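Local atomic coordinates of D-isomer specific 2-hydroxyacid dehydrogenase family protein (Desulfovibrio vulgaris, PDB entry 5TX7), a protein that probably interconverts D-2-hydroxy acids and the corresponding 2-oxo acids, with NAD as the likely cofactor. Residues A[260-265]-A[285-290]; A[148-153]-A[171-176]; A[213-218]-A[239-244]. All coordinates share one frame; numbering follows the deposited sequence.

Contact 1: residues A[260-265]-A[285-290]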
ATOM      1  N   GLY A 260      11.797   5.767  -1.862  1.00 39.20           N
ATOM      2  CA  GLY A 260      11.234   4.667  -2.622  1.00 37.47           C
ATOM      3  C   GLY A 260      11.514   4.920  -4.094  1.00 37.57           C
ATOM      4  O   GLY A 260      11.002   5.871  -4.671  1.00 36.47           O
ATOM      5  N   LEU A 261      12.309   4.059  -4.711  1.00 40.35           N
ATOM      6  CA  LEU A 261      12.827   4.318  -6.051  1.00 41.11           C
ATOM      7  C   LEU A 261      12.554   3.131  -6.955  1.00 41.30           C
ATOM      8  O   LEU A 261      12.946   2.018  -6.648  1.00 45.00           O
ATOM      9  CB  LEU A 261      14.325   4.587  -5.979  1.00 41.25           C
ATOM     10  CG  LEU A 261      14.767   5.621  -4.942  1.00 42.71           C
ATOM     11  CD1 LEU A 261      16.289   5.668  -4.918  1.00 44.01           C
ATOM     12  CD2 LEU A 261      14.199   6.998  -5.225  1.00 41.27           C
ATOM     13  N   ASP A 262      11.842   3.367  -8.051  1.00 42.08           N
ATOM     14  CA  ASP A 262      11.629   2.345  -9.050  1.00 43.11           C
ATOM     15  C   ASP A 262      12.584   2.491 -10.268  1.00 47.81           C
ATOM     16  O   ASP A 262      12.632   1.641 -11.159  1.00 46.58           O
ATOM     17  CB  ASP A 262      10.190   2.367  -9.503  1.00 43.09           C
ATOM     18  CG  ASP A 262       9.822   1.127 -10.273  1.00 42.85           C
ATOM     19  OD1 ASP A 262      10.051  -0.006  -9.758  1.00 41.01           O
ATOM     20  OD2 ASP A 262       9.350   1.301 -11.425  1.00 41.34           O
ATOM     21  N   VAL A 263      13.354   3.568 -10.285  1.00 47.16           N
ATOM     22  CA  VAL A 263      14.282   3.837 -11.349  1.00 46.71           C
ATOM     23  C   VAL A 263      15.563   4.368 -10.734  1.00 48.61           C
ATOM     24  O   VAL A 263      15.551   4.872  -9.603  1.00 47.75           O
ATOM     25  CB  VAL A 263      13.691   4.840 -12.346  1.00 44.83           C
ATOM     26  CG1 VAL A 263      12.445   4.268 -13.011  1.00 41.93           C
ATOM     27  CG2 VAL A 263      13.371   6.157 -11.648  1.00 45.99           C
ATOM     28  N   LEU A 264      16.644   4.218 -11.491  1.00 48.37           N
ATOM     29  CA  LEU A 264      17.989   4.694 -11.139  1.00 49.98           C
ATOM     30  C   LEU A 264      18.695   5.195 -12.420  1.00 51.27           C
ATOM     31  O   LEU A 264      18.291   4.869 -13.534  1.00 48.94           O
ATOM     32  CB  LEU A 264      18.803   3.588 -10.483  1.00 49.65           C
ATOM     33  CG  LEU A 264      18.286   2.973  -9.183  1.00 50.01           C
ATOM     34  CD1 LEU A 264      19.207   1.788  -8.794  1.00 51.26           C
ATOM     35  CD2 LEU A 264      18.278   3.991  -8.056  1.00 49.76           C
ATOM     36  N   SER A 265      19.718   6.023 -12.253  1.00 55.46           N
ATOM     37  CA  SER A 265      20.439   6.602 -13.389  1.00 60.00           C
ATOM     38  C   SER A 265      21.201   5.550 -14.187  1.00 61.40           C
ATOM     39  O   SER A 265      21.315   5.700 -15.407  1.00 62.52           O
ATOM     40  CB  SER A 265      21.373   7.711 -12.926  1.00 62.60           C
ATOM     41  OG  SER A 265      20.606   8.749 -12.327  1.00 66.41           O
ATOM     42  N   PRO A 285      12.812  -2.889  -9.281  1.00 39.53           N
ATOM     43  CA  PRO A 285      13.511  -2.934 -10.561  1.00 40.32           C
ATOM     44  C   PRO A 285      12.683  -2.460 -11.768  1.00 41.66           C
ATOM     45  O   PRO A 285      12.353  -3.261 -12.648  1.00 42.14           O
ATOM     46  CB  PRO A 285      13.872  -4.420 -10.679  1.00 41.22           C
ATOM     47  CG  PRO A 285      12.716  -5.088 -10.049  1.00 40.77           C
ATOM     48  CD  PRO A 285      12.407  -4.244  -8.857  1.00 39.90           C
ATOM     49  N   HIS A 286      12.347  -1.169 -11.803  1.00 42.54           N
ATOM     50  CA  HIS A 286      11.660  -0.555 -12.929  1.00 41.55           C
ATOM     51  C   HIS A 286      10.418  -1.335 -13.352  1.00 41.30           C
ATOM     52  O   HIS A 286      10.267  -1.698 -14.514  1.00 43.76           O
ATOM     53  CB  HIS A 286      12.644  -0.385 -14.084  1.00 44.84           C
ATOM     54  CG  HIS A 286      12.252   0.667 -15.066  1.00 47.81           C
ATOM     55  ND1 HIS A 286      13.144   1.190 -15.981  1.00 50.47           N
ATOM     56  CD2 HIS A 286      11.069   1.289 -15.290  1.00 47.42           C
ATOM     57  CE1 HIS A 286      12.521   2.083 -16.735  1.00 50.35           C
ATOM     58  NE2 HIS A 286      11.267   2.174 -16.324  1.00 49.20           N
ATOM     59  N   LEU A 287       9.533  -1.572 -12.395  1.00 40.38           N
ATOM     60  CA  LEU A 287       8.334  -2.370 -12.593  1.00 41.96           C
ATOM     61  C   LEU A 287       7.038  -1.635 -12.212  1.00 38.86           C
ATOM     62  O   LEU A 287       5.992  -2.256 -12.097  1.00 38.24           O
ATOM     63  CB  LEU A 287       8.472  -3.690 -11.796  1.00 43.28           C
ATOM     64  CG  LEU A 287       8.699  -3.651 -10.286  1.00 45.17           C
ATOM     65  CD1 LEU A 287       7.533  -3.040  -9.536  1.00 46.29           C
ATOM     66  CD2 LEU A 287       8.958  -5.038  -9.730  1.00 47.31           C
ATOM     67  N   ALA A 288       7.099  -0.329 -12.019  1.00 37.04           N
ATOM     68  CA  ALA A 288       5.918   0.432 -11.572  1.00 37.81           C
ATOM     69  C   ALA A 288       4.805   0.369 -12.626  1.00 40.32           C
ATOM     70  O   ALA A 288       3.625   0.295 -12.292  1.00 41.13           O
ATOM     71  CB  ALA A 288       6.289   1.872 -11.284  1.00 36.56           C
ATOM     72  N   TRP A 289       5.216   0.401 -13.893  1.00 43.01           N
ATOM     73  CA  TRP A 289       4.342   0.297 -15.088  1.00 40.20           C
ATOM     74  C   TRP A 289       3.652  -1.034 -15.314  1.00 37.84           C
ATOM     75  O   TRP A 289       2.798  -1.140 -16.205  1.00 36.80           O
ATOM     76  CB  TRP A 289       5.184   0.555 -16.354  1.00 40.47           C
ATOM     77  CG  TRP A 289       6.223  -0.535 -16.578  1.00 42.78           C
ATOM     78  CD1 TRP A 289       7.447  -0.635 -15.979  1.00 42.84           C
ATOM     79  CD2 TRP A 289       6.094  -1.697 -17.418  1.00 43.10           C
ATOM     80  NE1 TRP A 289       8.087  -1.776 -16.402  1.00 44.65           N
ATOM     81  CE2 TRP A 289       7.280  -2.447 -17.280  1.00 43.88           C
ATOM     82  CE3 TRP A 289       5.093  -2.167 -18.282  1.00 44.26           C
ATOM     83  CZ2 TRP A 289       7.509  -3.635 -17.982  1.00 44.61           C
ATOM     84  CZ3 TRP A 289       5.309  -3.362 -18.969  1.00 44.56           C
ATOM     85  CH2 TRP A 289       6.510  -4.090 -18.811  1.00 45.35           C
ATOM     86  N   ALA A 290       4.037  -2.057 -14.560  1.00 37.94           N
ATOM     87  CA  ALA A 290       3.916  -3.449 -15.017  1.00 36.59           C
ATOM     88  C   ALA A 290       2.815  -4.292 -14.394  1.00 37.82           C
ATOM     89  O   ALA A 290       2.938  -5.523 -14.375  1.00 37.71           O
ATOM     90  CB  ALA A 290       5.247  -4.135 -14.822  1.00 36.38           C
TER

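Contact 2: residues A[148-153]-A[171-176]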
ATOM      1  N   GLY A 148      -2.783  14.064   7.623  1.00 50.18           N
ATOM      2  CA  GLY A 148      -2.240  15.382   7.914  1.00 50.50           C
ATOM      3  C   GLY A 148      -0.879  15.724   7.314  1.00 49.37           C
ATOM      4  O   GLY A 148      -0.443  16.862   7.440  1.00 51.34           O
ATOM      5  N   LYS A 149      -0.210  14.769   6.672  1.00 45.96           N
ATOM      6  CA  LYS A 149       1.010  15.070   5.930  1.00 47.79           C
ATOM      7  C   LYS A 149       0.677  15.743   4.591  1.00 45.85           C
ATOM      8  O   LYS A 149      -0.434  15.613   4.089  1.00 46.02           O
ATOM      9  CB  LYS A 149       1.835  13.804   5.659  1.00 48.95           C
ATOM     10  CG  LYS A 149       2.367  13.053   6.868  1.00 50.38           C
ATOM     11  CD  LYS A 149       3.444  12.064   6.403  1.00 53.14           C
ATOM     12  CE  LYS A 149       4.198  11.346   7.516  1.00 55.65           C
ATOM     13  NZ  LYS A 149       4.418  12.145   8.761  1.00 59.42           N
ATOM     14  N   THR A 150       1.647  16.460   4.031  1.00 43.98           N
ATOM     15  CA  THR A 150       1.503  17.120   2.738  1.00 42.47           C
ATOM     16  C   THR A 150       2.226  16.302   1.658  1.00 42.58           C
ATOM     17  O   THR A 150       3.414  16.008   1.772  1.00 43.23           O
ATOM     18  CB  THR A 150       2.027  18.564   2.795  1.00 41.48           C
ATOM     19  OG1 THR A 150       1.156  19.314   3.633  1.00 42.43           O
ATOM     20  CG2 THR A 150       2.042  19.235   1.434  1.00 40.79           C
ATOM     21  N   MET A 151       1.474  15.938   0.626  1.00 41.02           N
ATOM     22  CA  MET A 151       2.012  15.294  -0.554  1.00 40.68           C
ATOM     23  C   MET A 151       2.282  16.375  -1.585  1.00 39.96           C
ATOM     24  O   MET A 151       1.369  17.104  -1.989  1.00 38.07           O
ATOM     25  CB  MET A 151       1.007  14.273  -1.105  1.00 42.35           C
ATOM     26  CG  MET A 151       1.368  13.640  -2.432  1.00 44.21           C
ATOM     27  SD  MET A 151       2.697  12.418  -2.354  1.00 48.62           S
ATOM     28  CE  MET A 151       1.791  11.017  -1.724  1.00 48.55           C
ATOM     29  N   GLY A 152       3.545  16.461  -2.001  1.00 39.49           N
ATOM     30  CA  GLY A 152       4.005  17.382  -3.033  1.00 39.97           C
ATOM     31  C   GLY A 152       4.234  16.584  -4.292  1.00 39.72           C
ATOM     32  O   GLY A 152       4.983  15.609  -4.280  1.00 41.15           O
ATOM     33  N   ILE A 153       3.581  16.990  -5.373  1.00 40.47           N
ATOM     34  CA  ILE A 153       3.563  16.234  -6.626  1.00 40.24           C
ATOM     35  C   ILE A 153       4.253  17.076  -7.695  1.00 39.76           C
ATOM     36  O   ILE A 153       3.738  18.115  -8.092  1.00 42.57           O
ATOM     37  CB  ILE A 153       2.105  15.890  -7.016  1.00 40.67           C
ATOM     38  CG1 ILE A 153       1.490  15.008  -5.930  1.00 39.02           C
ATOM     39  CG2 ILE A 153       2.026  15.210  -8.373  1.00 41.04           C
ATOM     40  CD1 ILE A 153       0.015  14.733  -6.108  1.00 39.21           C
ATOM     41  N   GLY A 171      -6.241  11.292   3.619  1.00 48.55           N
ATOM     42  CA  GLY A 171      -6.165  12.420   4.560  1.00 48.17           C
ATOM     43  C   GLY A 171      -4.958  13.341   4.438  1.00 47.43           C
ATOM     44  O   GLY A 171      -4.668  14.071   5.372  1.00 48.79           O
ATOM     45  N   MET A 172      -4.263  13.313   3.301  1.00 45.57           N
ATOM     46  CA  MET A 172      -3.107  14.174   3.081  1.00 43.94           C
ATOM     47  C   MET A 172      -3.543  15.473   2.407  1.00 46.58           C
ATOM     48  O   MET A 172      -4.510  15.501   1.650  1.00 46.10           O
ATOM     49  CB  MET A 172      -2.057  13.498   2.191  1.00 41.16           C
ATOM     50  CG  MET A 172      -1.611  12.133   2.637  1.00 41.12           C
ATOM     51  SD  MET A 172      -0.370  11.344   1.594  1.00 40.02           S
ATOM     52  CE  MET A 172       1.056  12.293   2.144  1.00 39.76           C
ATOM     53  N   ASN A 173      -2.802  16.538   2.685  1.00 47.11           N
ATOM     54  CA  ASN A 173      -2.899  17.756   1.917  1.00 49.30           C
ATOM     55  C   ASN A 173      -2.113  17.501   0.662  1.00 45.84           C
ATOM     56  O   ASN A 173      -1.146  16.739   0.688  1.00 47.36           O
ATOM     57  CB  ASN A 173      -2.281  18.928   2.660  1.00 54.40           C
ATOM     58  CG  ASN A 173      -2.899  19.126   4.021  1.00 60.86           C
ATOM     59  OD1 ASN A 173      -4.029  19.526   4.120  1.00 75.67           O
ATOM     60  ND2 ASN A 173      -2.168  18.848   5.068  1.00 63.51           N
ATOM     61  N   VAL A 174      -2.523  18.140  -0.427  1.00 44.05           N
ATOM     62  CA  VAL A 174      -1.880  17.986  -1.720  1.00 43.88           C
ATOM     63  C   VAL A 174      -1.434  19.358  -2.228  1.00 45.08           C
ATOM     64  O   VAL A 174      -2.171  20.337  -2.154  1.00 49.00           O
ATOM     65  CB  VAL A 174      -2.819  17.326  -2.740  1.00 44.09           C
ATOM     66  CG1 VAL A 174      -2.120  17.111  -4.067  1.00 43.46           C
ATOM     67  CG2 VAL A 174      -3.342  15.999  -2.199  1.00 43.12           C
ATOM     68  N   ILE A 175      -0.201  19.409  -2.720  1.00 43.60           N
ATOM     69  CA  ILE A 175       0.302  20.537  -3.475  1.00 43.16           C
ATOM     70  C   ILE A 175       0.994  20.011  -4.722  1.00 42.16           C
ATOM     71  O   ILE A 175       1.626  18.967  -4.688  1.00 41.61           O
ATOM     72  CB  ILE A 175       1.235  21.431  -2.633  1.00 45.04           C
ATOM     73  CG1 ILE A 175       2.514  20.678  -2.207  1.00 42.33           C
ATOM     74  CG2 ILE A 175       0.475  21.959  -1.416  1.00 46.11           C
ATOM     75  CD1 ILE A 175       3.413  21.523  -1.329  1.00 42.67           C
ATOM     76  N   ALA A 176       0.847  20.729  -5.828  1.00 44.70           N
ATOM     77  CA  ALA A 176       1.358  20.286  -7.113  1.00 45.79           C
ATOM     78  C   ALA A 176       2.187  21.363  -7.779  1.00 46.71           C
ATOM     79  O   ALA A 176       1.777  22.519  -7.800  1.00 51.24           O
ATOM     80  CB  ALA A 176       0.199  19.907  -8.009  1.00 48.22           C
TER

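Contact 3: residues A[213-218]-A[239-244]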
ATOM      1  N   PRO A 213      16.549  18.715 -20.187  1.00 84.42           N
ATOM      2  CA  PRO A 213      17.601  19.589 -19.649  1.00 86.70           C
ATOM      3  C   PRO A 213      17.188  20.357 -18.380  1.00 83.72           C
ATOM      4  O   PRO A 213      17.962  20.391 -17.422  1.00 84.98           O
ATOM      5  CB  PRO A 213      17.863  20.566 -20.802  1.00 92.26           C
ATOM      6  CG  PRO A 213      17.537  19.788 -22.037  1.00 94.57           C
ATOM      7  CD  PRO A 213      16.522  18.735 -21.665  1.00 89.92           C
ATOM      8  N   GLU A 214      15.978  20.930 -18.383  1.00 81.52           N
ATOM      9  CA  GLU A 214      15.453  21.739 -17.262  1.00 77.75           C
ATOM     10  C   GLU A 214      15.229  20.961 -15.969  1.00 73.04           C
ATOM     11  O   GLU A 214      15.381  21.519 -14.882  1.00 72.60           O
ATOM     12  CB  GLU A 214      14.132  22.417 -17.649  1.00 77.77           C
ATOM     13  N   THR A 215      14.862  19.681 -16.084  1.00 70.33           N
ATOM     14  CA  THR A 215      14.539  18.850 -14.918  1.00 61.85           C
ATOM     15  C   THR A 215      15.615  17.849 -14.515  1.00 59.25           C
ATOM     16  O   THR A 215      15.464  17.194 -13.484  1.00 56.31           O
ATOM     17  CB  THR A 215      13.197  18.105 -15.085  1.00 59.33           C
ATOM     18  OG1 THR A 215      13.278  17.173 -16.169  1.00 60.33           O
ATOM     19  CG2 THR A 215      12.056  19.088 -15.330  1.00 59.88           C
ATOM     20  N   GLU A 216      16.713  17.733 -15.272  1.00 63.04           N
ATOM     21  CA  GLU A 216      17.839  16.919 -14.811  1.00 64.55           C
ATOM     22  C   GLU A 216      18.380  17.460 -13.459  1.00 63.14           C
ATOM     23  O   GLU A 216      18.620  18.653 -13.305  1.00 65.56           O
ATOM     24  CB  GLU A 216      18.965  16.817 -15.828  1.00 72.36           C
ATOM     25  CG  GLU A 216      20.100  15.924 -15.302  1.00 77.33           C
ATOM     26  CD  GLU A 216      20.975  15.290 -16.375  1.00 86.00           C
ATOM     27  OE1 GLU A 216      20.445  14.831 -17.420  1.00 90.93           O
ATOM     28  OE2 GLU A 216      22.207  15.219 -16.151  1.00 87.62           O
ATOM     29  N   GLY A 217      18.530  16.561 -12.485  1.00 59.01           N
ATOM     30  CA  GLY A 217      19.043  16.896 -11.160  1.00 58.23           C
ATOM     31  C   GLY A 217      18.159  17.844 -10.380  1.00 58.51           C
ATOM     32  O   GLY A 217      18.647  18.683  -9.609  1.00 62.29           O
ATOM     33  N   LEU A 218      16.854  17.703 -10.587  1.00 57.52           N
ATOM     34  CA  LEU A 218      15.831  18.502  -9.908  1.00 57.95           C
ATOM     35  C   LEU A 218      15.920  18.334  -8.397  1.00 54.88           C
ATOM     36  O   LEU A 218      15.938  19.310  -7.655  1.00 53.65           O
ATOM     37  CB  LEU A 218      14.459  18.057 -10.426  1.00 58.76           C
ATOM     38  CG  LEU A 218      13.131  18.618 -10.012  1.00 59.75           C
ATOM     39  CD1 LEU A 218      12.164  18.342 -11.161  1.00 62.75           C
ATOM     40  CD2 LEU A 218      12.636  17.982  -8.728  1.00 59.37           C
ATOM     41  N   GLY A 239      15.417   8.208 -13.417  1.00 45.74           N
ATOM     42  CA  GLY A 239      16.592   8.233 -12.533  1.00 45.63           C
ATOM     43  C   GLY A 239      17.360   9.543 -12.464  1.00 44.73           C
ATOM     44  O   GLY A 239      17.597  10.051 -11.377  1.00 46.44           O
ATOM     45  N   PRO A 240      17.726  10.116 -13.619  1.00 46.45           N
ATOM     46  CA  PRO A 240      18.465  11.385 -13.623  1.00 48.51           C
ATOM     47  C   PRO A 240      17.722  12.621 -13.097  1.00 48.39           C
ATOM     48  O   PRO A 240      18.306  13.699 -13.046  1.00 51.35           O
ATOM     49  CB  PRO A 240      18.872  11.564 -15.104  1.00 50.93           C
ATOM     50  CG  PRO A 240      18.865  10.197 -15.669  1.00 51.61           C
ATOM     51  CD  PRO A 240      17.732   9.485 -14.954  1.00 48.82           C
ATOM     52  N   LEU A 241      16.466  12.480 -12.698  1.00 48.05           N
ATOM     53  CA  LEU A 241      15.787  13.529 -11.940  1.00 47.76           C
ATOM     54  C   LEU A 241      16.434  13.791 -10.569  1.00 47.27           C
ATOM     55  O   LEU A 241      16.250  14.865 -10.009  1.00 48.03           O
ATOM     56  CB  LEU A 241      14.291  13.203 -11.782  1.00 45.81           C
ATOM     57  CG  LEU A 241      13.442  13.164 -13.041  1.00 45.10           C
ATOM     58  CD1 LEU A 241      12.026  12.752 -12.693  1.00 43.94           C
ATOM     59  CD2 LEU A 241      13.432  14.510 -13.739  1.00 46.22           C
ATOM     60  N   LEU A 242      17.194  12.832 -10.046  1.00 50.63           N
ATOM     61  CA  LEU A 242      17.881  12.967  -8.750  1.00 52.82           C
ATOM     62  C   LEU A 242      19.371  13.166  -8.894  1.00 54.08           C
ATOM     63  O   LEU A 242      19.970  12.621  -9.819  1.00 56.68           O
ATOM     64  CB  LEU A 242      17.756  11.664  -7.959  1.00 54.05           C
ATOM     65  CG  LEU A 242      16.451  10.970  -7.733  1.00 51.06           C
ATOM     66  CD1 LEU A 242      16.678   9.796  -6.793  1.00 52.02           C
ATOM     67  CD2 LEU A 242      15.549  11.998  -7.124  1.00 50.07           C
ATOM     68  N   ASP A 243      19.959  13.897  -7.945  1.00 57.03           N
ATOM     69  CA  ASP A 243      21.395  13.796  -7.661  1.00 59.09           C
ATOM     70  C   ASP A 243      21.505  12.667  -6.639  1.00 54.29           C
ATOM     71  O   ASP A 243      21.192  12.850  -5.459  1.00 50.08           O
ATOM     72  CB  ASP A 243      21.950  15.125  -7.121  1.00 65.06           C
ATOM     73  CG  ASP A 243      23.432  15.035  -6.688  1.00 72.66           C
ATOM     74  OD1 ASP A 243      24.056  13.958  -6.781  1.00 79.93           O
ATOM     75  OD2 ASP A 243      23.988  16.059  -6.238  1.00 78.92           O
ATOM     76  N   GLU A 244      21.925  11.495  -7.110  1.00 55.62           N
ATOM     77  CA  GLU A 244      21.944  10.263  -6.304  1.00 57.72           C
ATOM     78  C   GLU A 244      22.817  10.382  -5.051  1.00 58.08           C
ATOM     79  O   GLU A 244      22.484   9.815  -4.007  1.00 55.81           O
ATOM     80  CB  GLU A 244      22.374   9.049  -7.160  1.00 61.94           C
ATOM     81  CG  GLU A 244      21.387   8.693  -8.285  1.00 63.71           C
ATOM     82  CD  GLU A 244      21.653   7.343  -8.944  1.00 70.32           C
ATOM     83  OE1 GLU A 244      22.806   6.822  -8.878  1.00 72.92           O
ATOM     84  OE2 GLU A 244      20.699   6.779  -9.547  1.00 71.98           O
TER

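Contact 1: residues A[260-265]-A[285-290]
Val-263 sits over one face of the His-286 imidazole, with its CG1 methyl 4.0 Å from the ring centroid and 10° off the ring normal, a CH-pi contact. ND1 of the ring is hydrogen-bonded to Glu-267; the ring of Trp-136 of the second subunit and the imidazole also meet in an edge-to-face arrangement. The other flat ring, Trp-289, has Ala-290 CB over one face; at its edge NE1 points in plane to His-286 O, 2.9 Å away, tying the indole back to the residue just before the turn.

The third flat group, the buried carboxylate of Asp-262, grips two successive amides. CG stands anti to the backbone N (chi1 -166°), which carries the carboxylate across to segment 285-290. There OD1 takes Leu-287 N through its syn lone pair at 3.1 Å in a nearly straight bond (169°), while OD2 takes Ala-288 N at 2.8 Å from above the carboxylate plane. Thr-284 OG1 is a further partner of OD1. A weak bond of 2.9 Å from His-286 N to Asp-262 O adds a backbone link. Together these bonds hold the entry to the type I turn 287-290 and fix the backbone that carries the histidine. The histidine-glutamate pair, presented by loops that follow parallel strands, is consistent with the active site of D-2-hydroxyacid dehydrogenases.

Contact 2: residues A[148-153]-A[171-176]
The first and last elements of a beta-alpha-beta unit, strands 150-154 and 173-177, lie next to each other here, with Thr-150, Met-151, Gly-152 and Ile-153 paired in parallel with Asn-173, Val-174, Ile-175 and Ala-176. The short strand axes approach to 4.6 Å and differ in direction by 20°. Backbone bonds pass to and fro: Asn-173 N to Lys-149 O, Met-151 N to Asn-173 O at 2.7 Å, Ile-175 N to Met-151 O at 2.9 Å, and Ile-153 N to Ile-175 O. One more bond, from Gly-148 N to Gly-171 O, joins the two segments ahead of the strands. Gly-171, with positive phi, is the C-prime residue of the Schellman motif that ends helix 158-169, and after Met-172 the chain enters the second strand.

On the face bearing Met-151 and Ile-153, the bent thioether of Met-172 brings its CE methyl to 3.8 Å from Met-151 CB and 3.9 Å from Lys-149 CB. Further along, Ile-153 CD1 rests on Val-174 CG1 at 3.8 Å. Ala-167 and Val-163 of helix 158-169 pack on this apolar side.

Thr-150 and Ile-175 share the reverse face. Thr-150 CG2, anti to the backbone N, meets Ile-175 CD1 at 3.8 Å, the two side chains crossing at about a right angle. Ile-175 CG1 also lies over Gly-152, 3.7 Å from its CA, where there is no side chain. Near the strand starts, Asn-173 crosses Thr-150 obliquely, its CB nearest Thr-150 OG1.

With a GxGxxG-like pattern running from the end of the first strand into the start of the helix, the unit is consistent with the opening beta-alpha-beta crossover of an NAD-binding Rossmann fold.

Contact 3: residues A[213-218]-A[239-244]
The type II turn from Thr-215 to Leu-218 sets Gly-217 against the 3-10 segment 239-241, with Gly-217 N donating to Pro-240 O at 2.9 Å (165°) in the plane of the carbonyl. Gly-217 has positive phi (64°), as suits the third position of such a turn, and its CA comes to 4.7 Å from the CA of Leu-241.

Leu-241 contributes the largest share of segment 239-244. CG is anti to the carbonyl carbon (chi1 -65°), and although CB points away from the turn, the branch swings back so that CD2 lies 3.4 Å from Thr-215 O and 3.6 Å from Thr-215 OG1. The Thr-215 and Leu-241 side chains run side by side in the same direction. The Thr-215 hydroxyl is hydrogen-bonded to Pro-210 O and Thr-212 N, and meets Leu-241 CD2 only by packing. Glu-216 brushes segment 239-244 with its aliphatic part, CG being 3.6 Å from Pro-240 O.

Behind the contact, Leu-241 packs on Leu-207 and Asn-235, and Asp-243 is the N-cap of helix 244-253. The arrangement thus joins the loops after strands 204-207 and 231-235, two neighbours at the C-terminal edge of the parallel sheet, the edge at which Rossmann domains bind their dinucleotide.

Along the chain the order is contact 2, contact 3, contact 1, and it follows the strands across the seven-stranded parallel sheet. Contact 2 pairs strands 173-177 and 150-154; contact 3 joins the loops after the next two, 204-207 and 231-235; contact 1 lies where 256-261 and 281-283 run out. Contacts 1 and 3 have centres 15 Å apart and touch, Ser-265 N reaching Glu-244 OE2 at 3.0 Å in a probable hydrogen bond. Contact 2 stands about 22 Å from each by centres, without touching. One NAD-binding domain therefore carries all three, from its first crossover to the loop bearing the probable active-site histidine, which also meets the second subunit.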